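Local structure of uncharacterized protein (4QAN) at residues L73-P79 and K268-Y272; A240-A244 and Y263-L267; L271-T277 and K296-M302. The protein is of unknown function but has a cystatin-like fold as a divergent member of the NTF2-like superfamily and binds a magnesium ion. All coordinates share one frame; numbering follows the deposited sequence.

Contact 1 of 3, residues L73-P79 and K268-Y272; sequences LIDLPAP and KTMLY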
loop_
_atom_site.group_PDB
_atom_site.type_symbol
_atom_site.label_atom_id
_atom_site.label_comp_id
_atom_site.label_asym_id
_atom_site.label_seq_id
_atom_site.Cartn_x
_atom_site.Cartn_y
_atom_site.Cartn_z
ATOM N N LEU A 73 -11.983 6.862 4.138
ATOM C CA LEU A 73 -11.327 5.704 4.741
ATOM C C LEU A 73 -10.676 4.763 3.724
ATOM O O LEU A 73 -9.544 4.346 3.929
ATOM C CB LEU A 73 -12.338 4.950 5.623
ATOM C CG LEU A 73 -11.787 3.808 6.467
ATOM C CD1 LEU A 73 -10.801 4.347 7.489
ATOM C CD2 LEU A 73 -12.915 3.075 7.157
ATOM N N ILE A 74 -11.359 4.449 2.618
ATOM C CA ILE A 74 -10.764 3.576 1.591
ATOM C C ILE A 74 -9.534 4.161 0.912
ATOM O O ILE A 74 -8.844 3.430 0.213
ATOM C CB ILE A 74 -11.724 3.144 0.455
ATOM C CG1 ILE A 74 -12.491 4.343 -0.102
ATOM C CG2 ILE A 74 -12.657 2.029 0.901
ATOM C CD1 ILE A 74 -12.870 4.155 -1.554
ATOM N N ASP A 75 -9.255 5.455 1.104
ATOM C CA ASP A 75 -8.032 6.064 0.566
ATOM C C ASP A 75 -6.843 5.993 1.525
ATOM O O ASP A 75 -5.737 6.382 1.165
ATOM C CB ASP A 75 -8.288 7.513 0.134
ATOM C CG ASP A 75 -9.285 7.616 -1.026
ATOM O OD1 ASP A 75 -9.416 6.651 -1.809
ATOM O OD2 ASP A 75 -9.943 8.663 -1.158
ATOM N N LEU A 76 -7.059 5.494 2.738
ATOM C CA LEU A 76 -5.963 5.269 3.679
ATOM C C LEU A 76 -5.631 3.769 3.794
ATOM O O LEU A 76 -6.545 2.942 3.749
ATOM C CB LEU A 76 -6.323 5.826 5.061
ATOM C CG LEU A 76 -6.295 7.358 5.191
ATOM C CD1 LEU A 76 -6.793 7.810 6.557
ATOM C CD2 LEU A 76 -4.904 7.924 4.930
ATOM N N PRO A 77 -4.332 3.419 3.968
ATOM C CA PRO A 77 -3.939 2.008 4.145
ATOM C C PRO A 77 -4.626 1.328 5.331
ATOM O O PRO A 77 -5.031 1.995 6.282
ATOM C CB PRO A 77 -2.415 2.073 4.392
ATOM C CG PRO A 77 -1.975 3.379 3.826
ATOM C CD PRO A 77 -3.159 4.319 3.934
ATOM N N ALA A 78 -4.747 0.008 5.263
ATOM C CA ALA A 78 -5.481 -0.770 6.269
ATOM C C ALA A 78 -4.870 -0.591 7.647
ATOM O O ALA A 78 -3.667 -0.325 7.737
ATOM C CB ALA A 78 -5.490 -2.248 5.884
ATOM N N PRO A 79 -5.686 -0.744 8.721
ATOM C CA PRO A 79 -5.278 -0.516 10.106
ATOM C C PRO A 79 -4.467 -1.668 10.754
ATOM O O PRO A 79 -4.893 -2.291 11.740
ATOM C CB PRO A 79 -6.618 -0.295 10.818
ATOM C CG PRO A 79 -7.563 -1.150 10.061
ATOM C CD PRO A 79 -7.140 -0.994 8.631
ATOM N N LYS A 268 -8.738 -4.659 0.144
ATOM C CA LYS A 268 -9.159 -3.855 1.300
ATOM C C LYS A 268 -10.570 -3.315 1.148
ATOM O O LYS A 268 -11.394 -3.367 2.069
ATOM C CB LYS A 268 -8.217 -2.671 1.491
ATOM C CG LYS A 268 -8.565 -1.807 2.700
ATOM C CD LYS A 268 -7.770 -0.521 2.760
ATOM C CE LYS A 268 -8.142 0.422 1.637
ATOM N NZ LYS A 268 -7.165 1.541 1.560
ATOM N N THR A 269 -10.846 -2.811 -0.041
ATOM C CA THR A 269 -12.102 -2.197 -0.313
ATOM C C THR A 269 -13.223 -3.233 -0.211
ATOM O O THR A 269 -14.294 -2.951 0.330
ATOM C CB THR A 269 -12.039 -1.491 -1.676
ATOM O OG1 THR A 269 -11.068 -0.437 -1.593
ATOM C CG2 THR A 269 -13.391 -0.918 -2.063
HETATM N N MSE A 270 -12.948 -4.436 -0.702
HETATM C CA MSE A 270 -13.892 -5.543 -0.642
HETATM C C MSE A 270 -14.143 -5.918 0.805
HETATM O O MSE A 270 -15.286 -6.037 1.222
HETATM C CB MSE A 270 -13.373 -6.723 -1.469
HETATM C CG MSE A 270 -14.373 -7.872 -1.362
HETATM SE SE MSE A 270 -13.866 -9.475 -2.363
HETATM C CE MSE A 270 -12.629 -10.243 -1.034
ATOM N N LEU A 271 -13.087 -6.093 1.588
ATOM C CA LEU A 271 -13.252 -6.418 3.000
ATOM C C LEU A 271 -14.051 -5.331 3.732
ATOM O O LEU A 271 -14.904 -5.648 4.577
ATOM C CB LEU A 271 -11.895 -6.618 3.684
ATOM C CG LEU A 271 -10.956 -7.646 3.055
ATOM C CD1 LEU A 271 -9.635 -7.643 3.787
ATOM C CD2 LEU A 271 -11.562 -9.043 3.037
ATOM N N TYR A 272 -13.794 -4.057 3.408
ATOM C CA TYR A 272 -14.516 -2.956 4.050
ATOM C C TYR A 272 -15.993 -3.053 3.682
ATOM O O TYR A 272 -16.868 -2.710 4.486
ATOM C CB TYR A 272 -13.937 -1.596 3.638
ATOM C CG TYR A 272 -12.620 -1.194 4.314
ATOM C CD1 TYR A 272 -11.865 -2.100 5.077
ATOM C CD2 TYR A 272 -12.139 0.097 4.183
ATOM C CE1 TYR A 272 -10.681 -1.706 5.673
ATOM C CE2 TYR A 272 -10.945 0.488 4.760
ATOM C CZ TYR A 272 -10.227 -0.409 5.503
ATOM O OH TYR A 272 -9.059 0.010 6.079
HETATM O O HOH W 1 -8.262 2.483 5.762
#
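Lys268 NZ is gripped by two backbone carbonyls of the loop 73-79, donating to Leu76 O at 2.7 Å and to Ile74 O at 2.9 Å, and it also forms a salt bridge with Glu93 of helix 87-108. Neither carbonyl meets the ammonium in its own plane: NZ stands above both, 55° out of the plane at Leu76 and 59° at Ile74. The lysine reaches across with CG anti to its backbone N (chi1 -178°) and a single bend at chi3. Along the way its CG lies 3.5 Å above one face of the Tyr272 ring, offset toward the rim, and CD passes Ala78 N.

Tyr272, one helical turn on, reaches the same loop. The Leu73 and Tyr272 side chains cross at about a right angle, Leu73 CG 3.8 Å from Tyr272 CE2, while Ile74 CG2 approaches Tyr272 CD2 obliquely at the same separation and also touches Thr269 OG1, a hydroxyl bonded to Lys265 O in its own helix. The far end of the ring meets Pro79, whose CD lies near the ring plane, 3.3 Å from Tyr272 OH. In that plane too sits a water, 2.6 Å from Tyr272 OH, which donates to Leu76 O, so that carbonyl serves both the lysine and the water.

The loop between helices 61-67 and 87-108 is thus fastened to helix 254-275. With two carbonyl dipoles and the Glu93 carboxylate around it, the Lys268 ammonium is probably stabilised in its charged form, and the salt bridge ties helix 87-108 into the same cluster.

Contact 2 of 3, residues A240-A244 and Y263-L267; sequences ALAFA and YAKEL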
loop_
_atom_site.group_PDB
_atom_site.type_symbol
_atom_site.label_atom_id
_atom_site.label_comp_id
_atom_site.label_asym_id
_atom_site.label_seq_id
_atom_site.Cartn_x
_atom_site.Cartn_y
_atom_site.Cartn_z
ATOM N N ALA A 240 -3.354 -14.121 -0.993
ATOM C CA ALA A 240 -4.482 -13.465 -1.629
ATOM C C ALA A 240 -4.018 -12.513 -2.740
ATOM O O ALA A 240 -4.630 -12.471 -3.821
ATOM C CB ALA A 240 -5.321 -12.729 -0.610
ATOM N N LEU A 241 -2.939 -11.769 -2.495
ATOM C CA LEU A 241 -2.444 -10.840 -3.518
ATOM C C LEU A 241 -1.800 -11.601 -4.679
ATOM O O LEU A 241 -2.036 -11.265 -5.839
ATOM C CB LEU A 241 -1.442 -9.866 -2.934
ATOM C CG LEU A 241 -1.994 -8.931 -1.862
ATOM C CD1 LEU A 241 -0.834 -8.271 -1.128
ATOM C CD2 LEU A 241 -2.944 -7.888 -2.426
ATOM N N ALA A 242 -1.016 -12.638 -4.357
ATOM C CA ALA A 242 -0.433 -13.540 -5.366
ATOM C C ALA A 242 -1.421 -14.033 -6.438
ATOM O O ALA A 242 -1.033 -14.221 -7.587
ATOM C CB ALA A 242 0.216 -14.736 -4.695
ATOM N N PHE A 243 -2.676 -14.261 -6.068
ATOM C CA PHE A 243 -3.712 -14.724 -7.041
ATOM C C PHE A 243 -4.025 -13.734 -8.154
ATOM O O PHE A 243 -4.576 -14.119 -9.194
ATOM C CB PHE A 243 -5.017 -15.126 -6.330
ATOM C CG PHE A 243 -4.975 -16.507 -5.721
ATOM C CD1 PHE A 243 -4.802 -17.624 -6.522
ATOM C CD2 PHE A 243 -5.092 -16.685 -4.353
ATOM C CE1 PHE A 243 -4.739 -18.900 -5.967
ATOM C CE2 PHE A 243 -5.056 -17.951 -3.794
ATOM C CZ PHE A 243 -4.868 -19.058 -4.599
ATOM N N ALA A 244 -3.723 -12.460 -7.938
ATOM C CA ALA A 244 -3.887 -11.447 -8.989
ATOM C C ALA A 244 -2.550 -10.899 -9.504
ATOM O O ALA A 244 -2.524 -9.933 -10.245
ATOM C CB ALA A 244 -4.749 -10.317 -8.473
ATOM N N TYR A 263 -4.027 -3.575 -6.184
ATOM C CA TYR A 263 -4.886 -4.730 -5.932
ATOM C C TYR A 263 -5.162 -4.836 -4.429
ATOM O O TYR A 263 -6.280 -5.143 -4.028
ATOM C CB TYR A 263 -4.307 -6.026 -6.500
ATOM C CG TYR A 263 -5.289 -7.180 -6.423
ATOM C CD1 TYR A 263 -6.360 -7.269 -7.314
ATOM C CD2 TYR A 263 -5.159 -8.174 -5.447
ATOM C CE1 TYR A 263 -7.269 -8.310 -7.241
ATOM C CE2 TYR A 263 -6.056 -9.228 -5.370
ATOM C CZ TYR A 263 -7.115 -9.289 -6.269
ATOM O OH TYR A 263 -8.009 -10.335 -6.220
ATOM N N ALA A 264 -4.146 -4.548 -3.618
ATOM C CA ALA A 264 -4.305 -4.487 -2.182
ATOM C C ALA A 264 -5.429 -3.518 -1.786
ATOM O O ALA A 264 -6.228 -3.802 -0.878
ATOM C CB ALA A 264 -3.006 -4.079 -1.517
ATOM N N LYS A 265 -5.446 -2.369 -2.443
ATOM C CA LYS A 265 -6.491 -1.403 -2.231
ATOM C C LYS A 265 -7.866 -1.951 -2.574
ATOM O O LYS A 265 -8.813 -1.699 -1.819
ATOM C CB LYS A 265 -6.234 -0.138 -3.036
ATOM C CG LYS A 265 -7.144 0.984 -2.592
ATOM C CD LYS A 265 -6.864 2.285 -3.294
ATOM C CE LYS A 265 -7.816 3.336 -2.747
ATOM N NZ LYS A 265 -7.662 4.606 -3.470
ATOM N N GLU A 266 -7.978 -2.661 -3.706
ATOM C CA GLU A 266 -9.262 -3.272 -4.143
ATOM C C GLU A 266 -9.718 -4.347 -3.168
ATOM O O GLU A 266 -10.920 -4.502 -2.904
ATOM C CB GLU A 266 -9.152 -3.995 -5.505
ATOM C CG GLU A 266 -8.987 -3.171 -6.774
ATOM C CD GLU A 266 -8.769 -4.059 -8.034
ATOM O OE1 GLU A 266 -9.630 -4.935 -8.412
ATOM O OE2 GLU A 266 -7.708 -3.867 -8.678
ATOM N N LEU A 267 -8.757 -5.124 -2.683
ATOM C CA LEU A 267 -9.021 -6.186 -1.725
ATOM C C LEU A 267 -9.522 -5.576 -0.412
ATOM O O LEU A 267 -10.629 -5.899 0.054
ATOM C CB LEU A 267 -7.761 -7.038 -1.526
ATOM C CG LEU A 267 -7.726 -8.125 -0.442
ATOM C CD1 LEU A 267 -9.026 -8.899 -0.366
ATOM C CD2 LEU A 267 -6.561 -9.086 -0.662
#
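The methyl of Ala244 sits squarely over the Tyr263 ring in a CH-pi contact, CB being 3.3 Å from the ring centroid and only 9° off its normal. All six ring carbons are therefore at similar distances from this one methyl, the nearest being CZ and CE1. With Tyr263 CG anti to the backbone N (chi1 -171°), the ring is carried out from helix 254-275 toward segment 240-244, and chi2 of 76° turns its face to Ala244.

Aliphatic contacts fill in beside the ring. Leu241 CD2 comes up to the ring edge, near its plane, 3.8 Å from Tyr263 CD2. The same methyl rests on the backbone of Ala264, 3.7 Å from its CA, and touches Ala264 CB and, more distantly, Leu267 CD2. A second branch-to-methyl contact joins Leu267 CD2 to Ala240 CB at 3.8 Å.

No backbone bond crosses between the two segments; Ala244 N donates to Leu241 O and Leu267 N to Tyr263 O. Elsewhere Tyr263 and Leu267 both touch Phe228 of helix 221-234, and Tyr263 also meets Ile351 of strand 349-353.

With no hydrogen bond or salt bridge crossing between them, the two segments are joined by apolar burial and the CH-pi contact. The small side chains of Ala240, Ala244 and Ala264 are consistent with the close approach of the backbones, 6.8 Å separating Leu241 CA from Ala264 CA, in a largely buried, apolar interface.

Contact 3 of 3, residues L271-T277 and K296-M302; sequences LYGFLGT and KLNPEYM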
loop_
_atom_site.group_PDB
_atom_site.type_symbol
_atom_site.label_atom_id
_atom_site.label_comp_id
_atom_site.label_asym_id
_atom_site.label_seq_id
_atom_site.Cartn_x
_atom_site.Cartn_y
_atom_site.Cartn_z
ATOM N N LEU A 271 -13.087 -6.093 1.588
ATOM C CA LEU A 271 -13.252 -6.418 3.000
ATOM C C LEU A 271 -14.051 -5.331 3.732
ATOM O O LEU A 271 -14.904 -5.648 4.577
ATOM C CB LEU A 271 -11.895 -6.618 3.684
ATOM C CG LEU A 271 -10.956 -7.646 3.055
ATOM C CD1 LEU A 271 -9.635 -7.643 3.787
ATOM C CD2 LEU A 271 -11.562 -9.043 3.037
ATOM N N TYR A 272 -13.794 -4.057 3.408
ATOM C CA TYR A 272 -14.516 -2.956 4.050
ATOM C C TYR A 272 -15.993 -3.053 3.682
ATOM O O TYR A 272 -16.868 -2.710 4.486
ATOM C CB TYR A 272 -13.937 -1.596 3.638
ATOM C CG TYR A 272 -12.620 -1.194 4.314
ATOM C CD1 TYR A 272 -11.865 -2.100 5.077
ATOM C CD2 TYR A 272 -12.139 0.097 4.183
ATOM C CE1 TYR A 272 -10.681 -1.706 5.673
ATOM C CE2 TYR A 272 -10.945 0.488 4.760
ATOM C CZ TYR A 272 -10.227 -0.409 5.503
ATOM O OH TYR A 272 -9.059 0.010 6.079
ATOM N N GLY A 273 -16.278 -3.551 2.483
ATOM C CA GLY A 273 -17.669 -3.774 2.059
ATOM C C GLY A 273 -18.410 -4.751 2.966
ATOM O O GLY A 273 -19.568 -4.514 3.339
ATOM N N PHE A 274 -17.754 -5.857 3.315
ATOM C CA PHE A 274 -18.355 -6.860 4.216
ATOM C C PHE A 274 -18.427 -6.317 5.644
ATOM O O PHE A 274 -19.355 -6.617 6.381
ATOM C CB PHE A 274 -17.566 -8.176 4.218
ATOM C CG PHE A 274 -17.605 -8.921 2.914
ATOM C CD1 PHE A 274 -18.790 -9.439 2.427
ATOM C CD2 PHE A 274 -16.437 -9.146 2.192
ATOM C CE1 PHE A 274 -18.817 -10.134 1.232
ATOM C CE2 PHE A 274 -16.463 -9.837 0.989
ATOM C CZ PHE A 274 -17.656 -10.340 0.516
ATOM N N LEU A 275 -17.442 -5.519 6.026
ATOM C CA LEU A 275 -17.442 -4.881 7.333
ATOM C C LEU A 275 -18.437 -3.730 7.458
ATOM O O LEU A 275 -18.672 -3.246 8.563
ATOM C CB LEU A 275 -16.051 -4.363 7.653
ATOM C CG LEU A 275 -14.979 -5.431 7.844
ATOM C CD1 LEU A 275 -13.582 -4.820 7.770
ATOM C CD2 LEU A 275 -15.188 -6.133 9.167
ATOM N N GLY A 276 -19.001 -3.269 6.344
ATOM C CA GLY A 276 -19.900 -2.107 6.362
ATOM C C GLY A 276 -19.211 -0.749 6.490
ATOM O O GLY A 276 -19.800 0.197 6.965
ATOM N N THR A 277 -17.976 -0.634 6.032
ATOM C CA THR A 277 -17.191 0.574 6.258
ATOM C C THR A 277 -16.627 1.183 4.992
ATOM O O THR A 277 -15.859 2.136 5.075
ATOM C CB THR A 277 -15.972 0.263 7.123
ATOM O OG1 THR A 277 -15.219 -0.778 6.502
ATOM C CG2 THR A 277 -16.380 -0.141 8.509
ATOM N N LYS A 296 -14.955 -1.339 14.376
ATOM C CA LYS A 296 -15.734 -1.890 13.280
ATOM C C LYS A 296 -14.863 -2.449 12.139
ATOM O O LYS A 296 -15.347 -3.207 11.288
ATOM C CB LYS A 296 -16.642 -0.764 12.784
ATOM C CG LYS A 296 -17.811 -1.143 11.899
ATOM C CD LYS A 296 -18.807 0.015 11.892
ATOM C CE LYS A 296 -19.477 0.194 10.540
ATOM N NZ LYS A 296 -20.163 -1.049 10.094
ATOM N N LEU A 297 -13.578 -2.095 12.127
ATOM C CA LEU A 297 -12.634 -2.642 11.148
ATOM C C LEU A 297 -11.985 -3.965 11.591
ATOM O O LEU A 297 -11.165 -4.525 10.864
ATOM C CB LEU A 297 -11.534 -1.616 10.832
ATOM C CG LEU A 297 -11.999 -0.286 10.240
ATOM C CD1 LEU A 297 -10.866 0.732 10.223
ATOM C CD2 LEU A 297 -12.545 -0.501 8.841
ATOM N N ASN A 298 -12.328 -4.455 12.776
ATOM C CA ASN A 298 -11.783 -5.719 13.281
ATOM C C ASN A 298 -12.036 -6.855 12.279
ATOM O O ASN A 298 -13.187 -7.140 11.955
ATOM C CB ASN A 298 -12.415 -6.051 14.638
ATOM C CG ASN A 298 -11.772 -7.249 15.320
ATOM O OD1 ASN A 298 -11.056 -8.039 14.716
ATOM N ND2 ASN A 298 -12.039 -7.385 16.597
ATOM N N PRO A 299 -10.968 -7.496 11.776
ATOM C CA PRO A 299 -11.150 -8.552 10.788
ATOM C C PRO A 299 -11.311 -9.965 11.368
ATOM O O PRO A 299 -11.346 -10.925 10.611
ATOM C CB PRO A 299 -9.852 -8.461 9.975
ATOM C CG PRO A 299 -8.824 -8.072 10.998
ATOM C CD PRO A 299 -9.536 -7.189 11.986
ATOM N N GLU A 300 -11.416 -10.107 12.687
ATOM C CA GLU A 300 -11.454 -11.433 13.315
ATOM C C GLU A 300 -12.581 -12.326 12.787
ATOM O O GLU A 300 -12.508 -13.550 12.936
ATOM C CB GLU A 300 -11.587 -11.320 14.838
ATOM C CG GLU A 300 -12.973 -10.866 15.272
ATOM C CD GLU A 300 -13.106 -10.584 16.760
ATOM O OE1 GLU A 300 -12.252 -11.030 17.559
ATOM O OE2 GLU A 300 -14.097 -9.908 17.119
ATOM N N TYR A 301 -13.621 -11.733 12.195
ATOM C CA TYR A 301 -14.760 -12.505 11.685
ATOM C C TYR A 301 -14.656 -12.887 10.207
ATOM O O TYR A 301 -15.566 -13.542 9.661
ATOM C CB TYR A 301 -16.059 -11.759 11.944
ATOM C CG TYR A 301 -16.345 -11.543 13.406
ATOM C CD1 TYR A 301 -16.591 -12.623 14.244
ATOM C CD2 TYR A 301 -16.381 -10.265 13.954
ATOM C CE1 TYR A 301 -16.859 -12.443 15.589
ATOM C CE2 TYR A 301 -16.661 -10.074 15.303
ATOM C CZ TYR A 301 -16.898 -11.171 16.114
ATOM O OH TYR A 301 -17.178 -11.017 17.457
HETATM N N MSE A 302 -13.550 -12.499 9.569
HETATM C CA MSE A 302 -13.243 -12.929 8.211
HETATM C C MSE A 302 -13.107 -14.437 8.115
HETATM O O MSE A 302 -13.241 -15.013 7.034
HETATM C CB MSE A 302 -11.964 -12.256 7.685
HETATM C CG MSE A 302 -12.161 -10.768 7.449
HETATM SE SE MSE A 302 -13.475 -10.505 5.996
HETATM C CE MSE A 302 -14.135 -8.796 6.678
HETATM O O HOH W 2 -17.592 -4.538 10.907
#
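Lys296 folds its chain back to the end of helix 254-275, where NZ donates to Leu275 O at 3.1 Å, in the carbonyl plane, and more weakly to Gly276 O. Bends at chi3 and chi4 bring the ammonium there while the aliphatic part slides past Thr277, Lys296 CE lying 3.7 Å from Thr277 CG2. The positive charge at this C-terminus would probably interact favourably with the helix dipole. A water donates both to Leu275 O and to Lys296 O, giving the helix-end carbonyl a second partner and joining the two backbones.

Leu275 lies across the loop 296-302. Its CD2 is 3.6 Å from Asn298 O, and its side chain crosses that of the selenomethionine Met302 at about a right angle, with Leu275 CG 3.7 Å from Met302 CE. The bend at chi2 (-65°) lets Met302 SE touch Leu271 CD2 at 3.8 Å while CE reaches Leu275. Leu297 CD2 rests over one face of the Tyr272 ring, 4.1 Å from the centroid and toward the rim, and also packs against Thr277 OG1. That hydroxyl donates to Tyr272 O, which accepts Thr277 N as well, both from the same face of its carbonyl plane.

Within the loop, Asn298 OD1 accepts from Glu300 N in an Asx turn. Tyr86 OH bonds to Leu297 O, and Tyr331 of strand 322-331 packs on Leu275 and Met302.

The helix itself ends in a Schellman motif, a classic C-terminal cap, with Gly276 of positive phi as C-prime, Thr277 N reaching back to Tyr272 O and Gly276 N bonding weakly to Gly273 O.

In the fold
All three contacts draw on helix 254-275: contact 2 uses its middle, contact 1 the turn that follows and contact 3 its C-terminal end. Contacts 1 and 3 share Leu271 and Tyr272, and their centres are 9 Å apart; Leu73 CD2 lies 4.0 Å from Leu297 CD2, and Pro79 CG 3.8 Å from Leu297 CD1, so the two loops also pack on each other. Contacts 1 and 2, with centres 12 Å apart, are joined by a salt bridge of 3.2 Å between Asp75 OD1 and Lys265 NZ. Contacts 2 and 3 are linked through the helix, their centres 16 Å apart. All lie away from Ser360, a magnesium-site residue with no ion bound in this chain.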